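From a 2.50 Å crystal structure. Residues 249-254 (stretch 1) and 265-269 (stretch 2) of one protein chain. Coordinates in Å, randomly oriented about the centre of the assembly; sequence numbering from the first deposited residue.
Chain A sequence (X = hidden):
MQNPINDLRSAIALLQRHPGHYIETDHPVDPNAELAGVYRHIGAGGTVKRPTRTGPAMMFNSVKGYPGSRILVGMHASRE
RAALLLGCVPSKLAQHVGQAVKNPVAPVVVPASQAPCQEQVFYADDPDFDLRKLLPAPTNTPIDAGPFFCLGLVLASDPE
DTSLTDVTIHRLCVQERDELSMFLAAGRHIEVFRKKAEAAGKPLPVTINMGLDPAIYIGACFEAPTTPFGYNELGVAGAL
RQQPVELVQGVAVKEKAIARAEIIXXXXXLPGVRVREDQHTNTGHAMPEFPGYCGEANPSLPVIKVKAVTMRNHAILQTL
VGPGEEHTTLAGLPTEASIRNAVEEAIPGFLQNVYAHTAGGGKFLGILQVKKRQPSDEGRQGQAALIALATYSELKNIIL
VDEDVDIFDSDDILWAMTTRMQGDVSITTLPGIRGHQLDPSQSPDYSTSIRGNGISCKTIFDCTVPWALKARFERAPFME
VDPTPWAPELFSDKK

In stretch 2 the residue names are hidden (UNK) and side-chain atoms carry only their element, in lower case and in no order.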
# COMPACT_ATOMS: atom_id res chain seq x y z
N GLN A 249 -11.39 -48.97 -37.15
CA GLN A 249 -10.71 -48.29 -38.24
C GLN A 249 -11.68 -47.40 -39.00
O GLN A 249 -12.86 -47.72 -39.15
CB GLN A 249 -10.08 -49.31 -39.19
CG GLN A 249 -9.32 -48.70 -40.35
CD GLN A 249 -8.15 -47.85 -39.90
OE1 GLN A 249 -7.53 -48.13 -38.88
NE2 GLN A 249 -7.86 -46.81 -40.66
N GLY A 250 -11.18 -46.25 -39.46
CA GLY A 250 -12.01 -45.34 -40.21
C GLY A 250 -12.47 -45.94 -41.53
O GLY A 250 -11.90 -46.90 -42.04
N VAL A 251 -13.52 -45.35 -42.07
CA VAL A 251 -14.12 -45.81 -43.32
C VAL A 251 -13.61 -45.01 -44.51
O VAL A 251 -13.37 -45.57 -45.58
CB VAL A 251 -15.66 -45.76 -43.21
CG1 VAL A 251 -16.30 -45.69 -44.58
CG2 VAL A 251 -16.17 -46.96 -42.44
N ALA A 252 -13.43 -43.70 -44.35
CA ALA A 252 -13.01 -42.84 -45.44
C ALA A 252 -11.69 -42.13 -45.21
O ALA A 252 -11.15 -41.55 -46.16
CB ALA A 252 -14.09 -41.79 -45.74
N VAL A 253 -11.15 -42.14 -43.99
CA VAL A 253 -9.92 -41.43 -43.67
C VAL A 253 -8.97 -42.37 -42.94
O VAL A 253 -9.35 -43.46 -42.51
CB VAL A 253 -10.17 -40.16 -42.83
CG1 VAL A 253 -11.05 -39.18 -43.60
CG2 VAL A 253 -10.80 -40.52 -41.50
N LYS A 254 -7.73 -41.92 -42.79
CA LYS A 254 -6.66 -42.74 -42.20
C LYS A 254 -6.55 -42.45 -40.70
O LYS A 254 -5.58 -41.87 -40.21
CB LYS A 254 -5.34 -42.48 -42.92
CG LYS A 254 -5.39 -42.70 -44.41
CD LYS A 254 -5.57 -44.18 -44.75
CE LYS A 254 -5.55 -44.41 -46.25
NZ LYS A 254 -6.66 -43.68 -46.93
N UNK A 265 -17.63 -38.01 -37.47
CA UNK A 265 -17.34 -37.18 -38.63
C UNK A 265 -15.91 -37.46 -39.04
O UNK A 265 -14.97 -37.19 -38.28
c UNK A 265 -18.98 -35.43 -37.86
c UNK A 265 -17.55 -35.69 -38.33
c UNK A 265 -17.25 -34.86 -39.56
c UNK A 265 -19.27 -33.97 -37.57
N UNK A 266 -15.74 -38.02 -40.23
CA UNK A 266 -14.42 -38.31 -40.79
C UNK A 266 -14.06 -37.21 -41.78
O UNK A 266 -14.77 -37.01 -42.77
c UNK A 266 -14.61 -40.85 -40.52
o UNK A 266 -14.17 -42.20 -42.43
c UNK A 266 -14.39 -39.68 -41.46
o UNK A 266 -14.81 -43.21 -40.59
c UNK A 266 -14.52 -42.18 -41.23
N UNK A 267 -12.97 -36.50 -41.51
CA UNK A 267 -12.56 -35.41 -42.36
C UNK A 267 -11.06 -35.23 -42.36
O UNK A 267 -10.32 -35.99 -41.72
N UNK A 268 -10.62 -34.21 -43.08
CA UNK A 268 -9.21 -33.87 -43.18
C UNK A 268 -9.03 -32.37 -43.02
O UNK A 268 -9.88 -31.58 -43.45
o UNK A 268 -7.98 -35.34 -46.95
c UNK A 268 -8.61 -34.32 -44.52
c UNK A 268 -8.21 -36.23 -46.11
o UNK A 268 -8.16 -37.45 -46.39
c UNK A 268 -8.56 -35.83 -44.70
N UNK A 269 -7.92 -31.98 -42.40
CA UNK A 269 -7.56 -30.58 -42.26
C UNK A 269 -6.83 -30.14 -43.52
O UNK A 269 -5.71 -30.58 -43.78
c UNK A 269 -8.01 -29.10 -39.30
c UNK A 269 -6.70 -30.37 -41.01
c UNK A 269 -7.44 -30.46 -39.68
c UNK A 269 -6.52 -30.97 -38.58

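Position 265 carries four side-chain carbons and no other element. The chain forks at its first carbon, and one arm is two carbons long. That pattern is isoleucine. Ile265 is buried, but its side chain is out of reach of stretch 1, so it has no part in the contact.

Position 266 has three carbons and two oxygens. The carbons run in an unbranched line, and the third carries both oxygens. The CA-to-CB bond points toward stretch 1, and the two oxygens lie among the backbone nitrogens of Val251, Ala252 and Val253. A carboxylate at the end of a three-carbon side chain is glutamate. In Glu266, chi1 is m; chi2 is t, so the chain is extended from CA to CD. Val251 N donates a hydrogen bond to OE2 of Glu266 at 2.9 Å, and the angle of 172° is nearly straight. Ala252 N donates to OE1 of Glu266 at 2.5 Å, a very short distance, with an angle of 154°. Gly250 CA also packs 3.5 Å from Glu266 OE2.

Position 267 has no side-chain atoms at all, which makes it glycine. Its contact with stretch 1 is through the backbone: Gly267 O lies 3.8 Å from Val253 CG1.

Position 268 again shows three carbons in line, the last bearing two oxygens. Its CA-to-CB bond points sideways, and a side-chain carbon reaches Val253. This is a second glutamate. The closest pair is Glu268 CG and Val253 CG1 at 4.3 Å, a loose contact between carbons. Unlike the carboxylate of Glu266, that of Glu268 makes no hydrogen bond to stretch 1.

Position 269 has four carbons, with the fork at the second. This is leucine. Leu269 is buried, yet its side chain is likewise out of reach of stretch 1.

The contact joins a strand to a segment without regular helix or strand. Its polar part depends on one side chain meeting backbone: the carboxylate of Glu266 accepts from two successive amides, one to each oxygen. Two main-chain N-H groups of the irregular segment thus find their acceptor in a side chain. Val253 supplies the apolar part. Its CB points toward the strand, and its CG2 packs 3.7 Å from Glu266 CB, while CG1 lies near Gly267 and Glu268. Glu266 and Val253 have the largest covered areas on their respective stretches, within a small total of 249 Å².

Stretch 2, residues 265-269: IEGEL
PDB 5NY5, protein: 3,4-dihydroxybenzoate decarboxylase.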